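PDB 3MMG: nuclear inclusion protein A from Tobacco vein mottling virus, which probably acts as a cysteine-type peptidase of family C4, a 3C-like protease with a chymotrypsin-type fold. Local coordinates for residues A[30-35]-A[42-47]; A[18-23]-A[56-61]; A[107-112]-A[142-147]. The protein carries 3 engineered substitutions. One frame throughout, in Å; residues are numbered along the deposited sequence.

Contact 1. Residues A[30-35]-A[42-47]; sequences ERLFGI and IANQHL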
loop_
_atom_site.group_PDB
_atom_site.type_symbol
_atom_site.label_atom_id
_atom_site.label_comp_id
_atom_site.label_asym_id
_atom_site.label_seq_id
_atom_site.Cartn_x
_atom_site.Cartn_y
_atom_site.Cartn_z
ATOM N N GLU A 30 -2.492 10.101 -10.987
ATOM C CA GLU A 30 -2.174 9.597 -9.639
ATOM C C GLU A 30 -1.169 8.462 -9.820
ATOM O O GLU A 30 -1.474 7.500 -10.493
ATOM C CB GLU A 30 -3.452 9.059 -8.970
ATOM C CG GLU A 30 -3.563 9.323 -7.503
ATOM C CD GLU A 30 -3.989 10.741 -7.241
ATOM O OE1 GLU A 30 -5.210 11.069 -7.366
ATOM O OE2 GLU A 30 -3.083 11.529 -6.924
ATOM N N ARG A 31 0.038 8.591 -9.275
ATOM C CA ARG A 31 1.052 7.531 -9.417
ATOM C C ARG A 31 1.445 7.017 -8.037
ATOM O O ARG A 31 2.029 7.751 -7.241
ATOM C CB ARG A 31 2.280 8.066 -10.139
ATOM C CG ARG A 31 2.007 8.568 -11.540
ATOM C CD ARG A 31 2.509 7.599 -12.594
ATOM N NE ARG A 31 2.810 8.323 -13.814
ATOM C CZ ARG A 31 3.545 7.865 -14.824
ATOM N NH1 ARG A 31 4.066 6.641 -14.810
ATOM N NH2 ARG A 31 3.744 8.644 -15.870
ATOM N N LEU A 32 1.088 5.766 -7.758
ATOM C CA LEU A 32 1.354 5.123 -6.469
ATOM C C LEU A 32 1.941 3.726 -6.693
ATOM O O LEU A 32 2.160 3.305 -7.839
ATOM C CB LEU A 32 0.054 5.024 -5.633
ATOM C CG LEU A 32 -0.886 6.205 -5.363
ATOM C CD1 LEU A 32 -1.733 5.920 -4.119
ATOM C CD2 LEU A 32 -0.145 7.480 -5.154
ATOM N N PHE A 33 2.210 3.026 -5.593
ATOM C CA PHE A 33 2.588 1.611 -5.643
ATOM C C PHE A 33 1.444 0.772 -5.100
ATOM O O PHE A 33 0.563 1.290 -4.374
ATOM C CB PHE A 33 3.847 1.386 -4.811
ATOM C CG PHE A 33 5.090 1.966 -5.428
ATOM C CD1 PHE A 33 5.441 3.296 -5.215
ATOM C CD2 PHE A 33 5.880 1.173 -6.257
ATOM C CE1 PHE A 33 6.589 3.850 -5.805
ATOM C CE2 PHE A 33 7.032 1.711 -6.846
ATOM C CZ PHE A 33 7.386 3.051 -6.606
ATOM N N GLY A 34 1.462 -0.510 -5.445
ATOM C CA GLY A 34 0.538 -1.483 -4.882
ATOM C C GLY A 34 1.232 -2.805 -4.595
ATOM O O GLY A 34 2.424 -2.985 -4.909
ATOM N N ILE A 35 0.485 -3.723 -3.992
ATOM C CA ILE A 35 0.963 -5.078 -3.709
ATOM C C ILE A 35 0.053 -6.106 -4.390
ATOM O O ILE A 35 -1.136 -6.121 -4.132
ATOM C CB ILE A 35 0.951 -5.359 -2.184
ATOM C CG1 ILE A 35 1.755 -4.295 -1.434
ATOM C CG2 ILE A 35 1.508 -6.793 -1.881
ATOM C CD1 ILE A 35 1.585 -4.323 0.096
ATOM N N ILE A 42 -3.597 -4.718 -3.870
ATOM C CA ILE A 42 -3.839 -4.038 -2.596
ATOM C C ILE A 42 -3.246 -2.651 -2.770
ATOM O O ILE A 42 -2.078 -2.507 -3.193
ATOM C CB ILE A 42 -3.119 -4.772 -1.455
ATOM C CG1 ILE A 42 -3.699 -6.192 -1.220
ATOM C CG2 ILE A 42 -3.113 -3.924 -0.181
ATOM C CD1 ILE A 42 -2.676 -7.180 -0.657
ATOM N N ALA A 43 -4.037 -1.622 -2.487
ATOM C CA ALA A 43 -3.578 -0.259 -2.715
ATOM C C ALA A 43 -4.139 0.674 -1.648
ATOM O O ALA A 43 -4.948 0.261 -0.827
ATOM C CB ALA A 43 -3.998 0.214 -4.118
ATOM N N ASN A 44 -3.711 1.932 -1.674
ATOM C CA ASN A 44 -4.374 2.957 -0.847
ATOM C C ASN A 44 -5.765 3.270 -1.401
ATOM O O ASN A 44 -5.938 3.334 -2.614
ATOM C CB ASN A 44 -3.588 4.262 -0.854
ATOM C CG ASN A 44 -2.189 4.114 -0.289
ATOM O OD1 ASN A 44 -1.246 3.886 -1.034
ATOM N ND2 ASN A 44 -2.058 4.194 1.036
ATOM N N GLN A 45 -6.752 3.492 -0.526
ATOM C CA GLN A 45 -8.041 4.071 -1.006
ATOM C C GLN A 45 -7.867 5.365 -1.788
ATOM O O GLN A 45 -8.581 5.594 -2.778
ATOM C CB GLN A 45 -9.032 4.322 0.139
ATOM C CG GLN A 45 -9.632 3.036 0.678
ATOM C CD GLN A 45 -10.649 3.287 1.757
ATOM O OE1 GLN A 45 -11.145 4.391 1.885
ATOM N NE2 GLN A 45 -10.968 2.262 2.532
ATOM N N HIS A 46 -6.899 6.181 -1.395
ATOM C CA HIS A 46 -6.706 7.485 -2.025
ATOM C C HIS A 46 -6.197 7.450 -3.471
ATOM O O HIS A 46 -6.163 8.484 -4.146
ATOM C CB HIS A 46 -5.888 8.425 -1.146
ATOM C CG HIS A 46 -4.400 8.244 -1.221
ATOM N ND1 HIS A 46 -3.695 7.563 -0.251
ATOM C CD2 HIS A 46 -3.475 8.751 -2.076
ATOM C CE1 HIS A 46 -2.401 7.623 -0.528
ATOM N NE2 HIS A 46 -2.238 8.346 -1.625
ATOM N N LEU A 47 -5.839 6.257 -3.946
ATOM C CA LEU A 47 -5.609 6.045 -5.370
ATOM C C LEU A 47 -6.845 6.450 -6.183
ATOM O O LEU A 47 -6.714 6.885 -7.320
ATOM C CB LEU A 47 -5.272 4.573 -5.650
ATOM C CG LEU A 47 -5.162 4.119 -7.113
ATOM C CD1 LEU A 47 -3.972 4.813 -7.791
ATOM C CD2 LEU A 47 -5.010 2.622 -7.096
HETATM O O HOH W 1 -7.445 9.393 -8.172
HETATM O O HOH W 2 -1.676 2.661 -3.554
#
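At the start of strand 28-37, E30 leans toward the short 3-10 segment 45-47, its chain bent at chi2 (78°). One water bridges the two, donating to E30 OE1 and to the backbone O of L47, with a distance of 2.9 Å to OE1. The other carboxylate oxygen, OE2, forms a salt bridge with R49 and also takes a hydrogen bond from H28. L32 carries the side-chain contact. Its chi1 (-51°) sets CG anti to the carbonyl carbon, and chi2 (-158°) then sends CD1 into the bend of residues 44-47. There CD1 comes within 3.5 Å of H46 NE2, approaching the imidazole obliquely, and within 3.7 Å of N44 OD1, while L47 CB lies 4.1 Å from the same methyl. From F33 the main-chain O reaches across through a second water, which also takes the N-H of N44 and donates to N44 OD1, so three polar groups share one bridging molecule where the strands diverge. G34 lets the backbones come close: its CA is 3.3 Å from I42 O. Toward the hairpin turn, I35 and I42 form an antiparallel hydrogen-bonded pair. I35 N donates to I42 O at 2.9 Å and I42 N to I35 O at 2.8 Å, both bonds nearly straight and in the carbonyl planes; the two side chains share a face of the sheet. H46 ND1 and N44 ND2 both bond to D81, whereas H46 NE2 reaches a polar side chain of the bound peptide. This His-Asp pair matches the arrangement of chymotrypsin-like proteases, so D81 would probably orient the imidazole and favour its protonated form, with the apolar methyl of L32 packed against the ring nitrogen that meets the peptide.

Contact 2. Residues A[18-23]-A[56-61]; sequences VCLLEN and TIKTMH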
loop_
_atom_site.group_PDB
_atom_site.type_symbol
_atom_site.label_atom_id
_atom_site.label_comp_id
_atom_site.label_asym_id
_atom_site.label_seq_id
_atom_site.Cartn_x
_atom_site.Cartn_y
_atom_site.Cartn_z
ATOM N N VAL A 18 5.470 -6.136 -5.763
ATOM C CA VAL A 18 5.157 -4.725 -5.787
ATOM C C VAL A 18 4.848 -4.311 -7.215
ATOM O O VAL A 18 5.537 -4.745 -8.154
ATOM C CB VAL A 18 6.314 -3.889 -5.197
ATOM C CG1 VAL A 18 6.086 -2.391 -5.441
ATOM C CG2 VAL A 18 6.434 -4.180 -3.711
ATOM N N CYS A 19 3.809 -3.483 -7.363
ATOM C CA CYS A 19 3.335 -2.982 -8.668
ATOM C C CYS A 19 3.455 -1.461 -8.735
ATOM O O CYS A 19 3.467 -0.771 -7.695
ATOM C CB CYS A 19 1.849 -3.283 -8.849
ATOM S SG CYS A 19 1.305 -4.973 -8.631
ATOM N N LEU A 20 3.495 -0.934 -9.953
ATOM C CA LEU A 20 3.282 0.502 -10.147
ATOM C C LEU A 20 1.839 0.723 -10.563
ATOM O O LEU A 20 1.334 0.034 -11.441
ATOM C CB LEU A 20 4.207 1.110 -11.204
ATOM C CG LEU A 20 5.724 1.013 -11.057
ATOM C CD1 LEU A 20 6.395 1.614 -12.292
ATOM C CD2 LEU A 20 6.184 1.725 -9.837
ATOM N N LEU A 21 1.174 1.678 -9.917
ATOM C CA LEU A 21 -0.213 1.991 -10.230
ATOM C C LEU A 21 -0.312 3.420 -10.774
ATOM O O LEU A 21 0.182 4.364 -10.159
ATOM C CB LEU A 21 -1.093 1.813 -8.980
ATOM C CG LEU A 21 -1.016 0.450 -8.285
ATOM C CD1 LEU A 21 -1.872 0.478 -7.015
ATOM C CD2 LEU A 21 -1.458 -0.646 -9.203
ATOM N N GLU A 22 -0.904 3.564 -11.961
ATOM C CA GLU A 22 -1.089 4.891 -12.547
ATOM C C GLU A 22 -2.568 5.037 -12.822
ATOM O O GLU A 22 -3.149 4.234 -13.557
ATOM C CB GLU A 22 -0.276 5.072 -13.843
ATOM C CG GLU A 22 -0.517 6.449 -14.492
ATOM C CD GLU A 22 0.233 6.689 -15.798
ATOM O OE1 GLU A 22 0.848 5.744 -16.362
ATOM O OE2 GLU A 22 0.196 7.858 -16.267
ATOM N N ASN A 23 -3.177 6.046 -12.219
ATOM C CA ASN A 23 -4.579 6.346 -12.435
ATOM C C ASN A 23 -4.629 7.673 -13.164
ATOM O O ASN A 23 -4.434 8.717 -12.550
ATOM C CB ASN A 23 -5.311 6.440 -11.097
ATOM C CG ASN A 23 -6.803 6.344 -11.257
ATOM O OD1 ASN A 23 -7.288 5.964 -12.329
ATOM N ND2 ASN A 23 -7.549 6.668 -10.197
ATOM N N THR A 56 -3.545 1.815 -14.988
ATOM C CA THR A 56 -2.525 0.954 -15.603
ATOM C C THR A 56 -1.709 0.369 -14.470
ATOM O O THR A 56 -1.341 1.099 -13.527
ATOM C CB THR A 56 -1.633 1.736 -16.585
ATOM O OG1 THR A 56 -2.438 2.200 -17.679
ATOM C CG2 THR A 56 -0.523 0.834 -17.162
ATOM N N ILE A 57 -1.467 -0.938 -14.528
ATOM C CA ILE A 57 -0.767 -1.650 -13.468
ATOM C C ILE A 57 0.490 -2.272 -14.064
ATOM O O ILE A 57 0.384 -3.162 -14.924
ATOM C CB ILE A 57 -1.669 -2.744 -12.884
ATOM C CG1 ILE A 57 -2.982 -2.114 -12.397
ATOM C CG2 ILE A 57 -0.922 -3.519 -11.769
ATOM C CD1 ILE A 57 -4.243 -2.783 -12.905
ATOM N N LYS A 58 1.657 -1.824 -13.608
ATOM C CA LYS A 58 2.919 -2.388 -14.078
ATOM C C LYS A 58 3.465 -3.368 -13.063
ATOM O O LYS A 58 3.583 -3.033 -11.889
ATOM C CB LYS A 58 3.956 -1.326 -14.409
ATOM C CG LYS A 58 5.190 -1.924 -15.106
ATOM C CD LYS A 58 6.094 -0.855 -15.690
ATOM C CE LYS A 58 7.209 -1.488 -16.532
ATOM N NZ LYS A 58 6.723 -2.235 -17.764
ATOM N N THR A 59 3.771 -4.577 -13.527
ATOM C CA THR A 59 4.236 -5.650 -12.652
ATOM C C THR A 59 5.506 -6.314 -13.214
ATOM O O THR A 59 5.856 -6.110 -14.368
ATOM C CB THR A 59 3.158 -6.753 -12.473
ATOM O OG1 THR A 59 3.176 -7.636 -13.607
ATOM C CG2 THR A 59 1.781 -6.149 -12.329
ATOM N N MET A 60 6.138 -7.167 -12.422
ATOM C CA MET A 60 7.331 -7.871 -12.906
ATOM C C MET A 60 7.017 -8.827 -14.048
ATOM O O MET A 60 7.953 -9.236 -14.791
ATOM C CB MET A 60 8.046 -8.625 -11.761
ATOM C CG MET A 60 7.321 -9.826 -11.219
ATOM S SD MET A 60 8.408 -10.888 -10.235
ATOM C CE MET A 60 10.000 -10.438 -10.821
ATOM N N HIS A 61 5.735 -9.191 -14.183
ATOM C CA HIS A 61 5.317 -10.177 -15.188
ATOM C C HIS A 61 4.402 -9.598 -16.275
ATOM O O HIS A 61 3.779 -10.353 -17.043
ATOM C CB HIS A 61 4.715 -11.431 -14.535
ATOM C CG HIS A 61 3.464 -11.180 -13.735
ATOM N ND1 HIS A 61 3.482 -10.720 -12.433
ATOM C CD2 HIS A 61 2.158 -11.387 -14.036
ATOM C CE1 HIS A 61 2.241 -10.621 -11.979
ATOM N NE2 HIS A 61 1.417 -11.028 -12.929
HETATM O O HOH W 3 5.542 -7.099 -9.660
#
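L21 lies alongside I57, the two side chains pointing the same way, and its CD2 rests 3.8 Å from I57 CG1. I57 CG2, anti to its backbone N, extends the overlap to C19, whose CB is 4.0 Å away. Next along, C19 SG meets T59 CG2 at 3.9 Å. On the face that carries L20, E22, T56 and K58, the touch is closer to the backbone: L20 CB and K58 CB stand 4.0 Å apart, while the lysine chain leads away to a salt bridge with E63. Four nearly straight backbone hydrogen bonds join the strands, two each in the pairs L20-K58 and E22-T56; L20 N to K58 O spans 2.9 Å. L21-I57 between them is a non-hydrogen-bonded pair. Past C19 and T59 no direct backbone bond continues the ladder; a water accepting from M60 N and donating to V18 O spans the two segments instead. T59 OG1 accepts from H61 N in an ST turn and is also hydrogen-bonded to the backbone O of G62. Strand 18-25 is thus held between 54-59 and 28-37, and 54-59 in turn pairs with 62-68. C19 and T59 pack on F94, whereas L20 and K58 touch F116 of strand 109-116 in the other barrel.

Contact 3. Residues A[107-112]-A[142-147]; sequences DRVCMV and HWITTK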
loop_
_atom_site.group_PDB
_atom_site.type_symbol
_atom_site.label_atom_id
_atom_site.label_comp_id
_atom_site.label_asym_id
_atom_site.label_seq_id
_atom_site.Cartn_x
_atom_site.Cartn_y
_atom_site.Cartn_z
ATOM N N ASP A 107 8.135 -3.919 16.788
ATOM C CA ASP A 107 8.589 -3.852 15.403
ATOM C C ASP A 107 9.412 -2.633 15.050
ATOM O O ASP A 107 9.168 -1.527 15.542
ATOM C CB ASP A 107 7.375 -3.836 14.488
ATOM C CG ASP A 107 6.771 -5.211 14.319
ATOM O OD1 ASP A 107 7.528 -6.170 14.029
ATOM O OD2 ASP A 107 5.548 -5.319 14.508
ATOM N N ARG A 108 10.344 -2.839 14.134
ATOM C CA ARG A 108 10.902 -1.739 13.371
ATOM C C ARG A 108 10.668 -2.125 11.912
ATOM O O ARG A 108 10.549 -3.318 11.587
ATOM C CB ARG A 108 12.400 -1.595 13.656
ATOM C CG ARG A 108 12.664 -1.358 15.159
ATOM C CD ARG A 108 14.103 -0.988 15.429
ATOM N NE ARG A 108 15.045 -2.087 15.194
ATOM C CZ ARG A 108 15.368 -3.003 16.112
ATOM N NH1 ARG A 108 14.787 -2.978 17.311
ATOM N NH2 ARG A 108 16.265 -3.951 15.840
ATOM N N VAL A 109 10.585 -1.118 11.047
ATOM C CA VAL A 109 10.180 -1.380 9.652
ATOM C C VAL A 109 11.156 -0.826 8.621
ATOM O O VAL A 109 11.809 0.202 8.853
ATOM C CB VAL A 109 8.750 -0.830 9.323
ATOM C CG1 VAL A 109 7.672 -1.546 10.150
ATOM C CG2 VAL A 109 8.689 0.694 9.514
ATOM N N CYS A 110 11.276 -1.545 7.494
ATOM C CA CYS A 110 11.929 -1.029 6.260
ATOM C C CYS A 110 10.916 -0.873 5.144
ATOM O O CYS A 110 10.045 -1.738 4.975
ATOM C CB CYS A 110 12.999 -1.990 5.738
ATOM S SG CYS A 110 14.430 -2.192 6.764
ATOM N N MET A 111 11.056 0.181 4.336
ATOM C CA MET A 111 10.207 0.319 3.171
ATOM C C MET A 111 10.843 -0.490 2.056
ATOM O O MET A 111 12.072 -0.469 1.872
ATOM C CB MET A 111 10.046 1.791 2.811
ATOM C CG MET A 111 9.016 2.008 1.700
ATOM S SD MET A 111 8.707 3.776 1.431
ATOM C CE MET A 111 8.042 4.276 3.011
ATOM N N VAL A 112 10.001 -1.192 1.308
ATOM C CA VAL A 112 10.471 -2.007 0.194
ATOM C C VAL A 112 9.812 -1.504 -1.094
ATOM O O VAL A 112 8.617 -1.204 -1.108
ATOM C CB VAL A 112 10.123 -3.476 0.408
ATOM C CG1 VAL A 112 10.462 -4.269 -0.862
ATOM C CG2 VAL A 112 10.885 -4.035 1.605
ATOM N N HIS A 142 6.352 6.848 10.884
ATOM C CA HIS A 142 7.681 6.331 10.584
ATOM C C HIS A 142 8.559 7.493 10.121
ATOM O O HIS A 142 8.050 8.591 9.822
ATOM C CB HIS A 142 7.620 5.175 9.536
ATOM C CG HIS A 142 7.278 5.618 8.141
ATOM N ND1 HIS A 142 8.220 6.130 7.277
ATOM C CD2 HIS A 142 6.113 5.580 7.447
ATOM C CE1 HIS A 142 7.646 6.419 6.121
ATOM N NE2 HIS A 142 6.366 6.103 6.198
ATOM N N TRP A 143 9.870 7.251 10.101
ATOM C CA TRP A 143 10.855 8.286 9.767
ATOM C C TRP A 143 11.681 8.035 8.489
ATOM O O TRP A 143 12.775 8.592 8.350
ATOM C CB TRP A 143 11.763 8.553 10.974
ATOM C CG TRP A 143 11.030 9.320 12.061
ATOM C CD1 TRP A 143 11.037 10.678 12.253
ATOM C CD2 TRP A 143 10.162 8.776 13.070
ATOM N NE1 TRP A 143 10.234 11.007 13.325
ATOM C CE2 TRP A 143 9.682 9.862 13.839
ATOM C CE3 TRP A 143 9.743 7.482 13.397
ATOM C CZ2 TRP A 143 8.815 9.681 14.926
ATOM C CZ3 TRP A 143 8.875 7.298 14.490
ATOM C CH2 TRP A 143 8.418 8.402 15.230
ATOM N N ILE A 144 11.146 7.236 7.563
ATOM C CA ILE A 144 11.837 6.917 6.304
ATOM C C ILE A 144 11.496 8.000 5.281
ATOM O O ILE A 144 10.326 8.303 5.060
ATOM C CB ILE A 144 11.415 5.524 5.760
ATOM C CG1 ILE A 144 11.704 4.428 6.806
ATOM C CG2 ILE A 144 12.114 5.218 4.389
ATOM C CD1 ILE A 144 10.936 3.112 6.610
ATOM N N THR A 145 12.534 8.574 4.686
ATOM C CA THR A 145 12.384 9.558 3.604
ATOM C C THR A 145 11.483 9.029 2.480
ATOM O O THR A 145 11.705 7.932 1.963
ATOM C CB THR A 145 13.778 9.974 3.049
ATOM O OG1 THR A 145 14.496 10.677 4.066
ATOM C CG2 THR A 145 13.649 10.864 1.792
ATOM N N THR A 146 10.479 9.836 2.112
ATOM C CA THR A 146 9.595 9.510 1.007
ATOM C C THR A 146 9.361 10.721 0.102
ATOM O O THR A 146 9.446 11.877 0.539
ATOM C CB THR A 146 8.216 9.044 1.512
ATOM O OG1 THR A 146 7.693 10.046 2.386
ATOM C CG2 THR A 146 8.330 7.783 2.295
ATOM N N LYS A 147 9.057 10.432 -1.149
ATOM C CA LYS A 147 8.691 11.441 -2.134
ATOM C C LYS A 147 7.232 11.188 -2.484
ATOM O O LYS A 147 6.750 10.063 -2.304
ATOM C CB LYS A 147 9.520 11.213 -3.391
ATOM C CG LYS A 147 10.981 11.565 -3.318
ATOM C CD LYS A 147 11.500 11.476 -4.740
ATOM C CE LYS A 147 12.789 12.262 -4.966
ATOM N NZ LYS A 147 12.917 12.577 -6.429
#
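The imidazole of H142 is gripped at its edge: the backbone N of I144 lies in the ring plane and donates to ND1 at 3.1 Å, with an angle of 158° at the hydrogen. At NE2 the ring is hydrogen-bonded to H167 ND1, the two imidazoles turned about 70° against each other. Since ND1 accepts, NE2 probably carries the proton of that second bond. M111 reaches the same ring obliquely, its CE 3.8 Å from H142 CE1. Its chain starts with CG anti to the backbone N (chi1 -173°) and bends only at chi3, so that the methyl also touches T146 CG2 at 3.6 Å; the M111 chain crosses both side chains at about a right angle. I144 supplies the other half of the packing. Its CD1 lies over the backbone of strand 109-116, 3.7 Å from M111 N and 3.8 Å from V109 O, and 4.1 Å from M111 CB. No hydrogen bond joins the two segments. T146 OG1 bonds to a polar side chain of the bound peptide, consistent with T146 and H167 lining the S1 specificity pocket, as in related 3C-type proteases, with H142 behind H167, fixing its ring. The loop after strand 139-142 therefore folds back over the inward side chains of strand 109-116, with L155 of strand 154-157 touching V109, M111 and I144, and H167 of strand 163-171 meeting H142, M111 and T146.

Contacts 1 and 2 belong to the same antiparallel sheet and meet directly, because strand 18-25 hydrogen-bonds to strand 28-37 through L21 with L32 and N23 with E30. Contact 1 is wholly buried, about 6 Å from the centre of the chain, and turns from ladder to water bridges and side chains near the peptide. Contact 2, farther out and partly buried, is regular ladder with one mixed polar face. Contact 3 belongs to the second barrel, its centre about 17 Å from that of contact 1; it is buried too, but rests on van der Waals packing alone. H167 brings contacts 1 and 3 together, bonding N44 through its O and H142 through ND1.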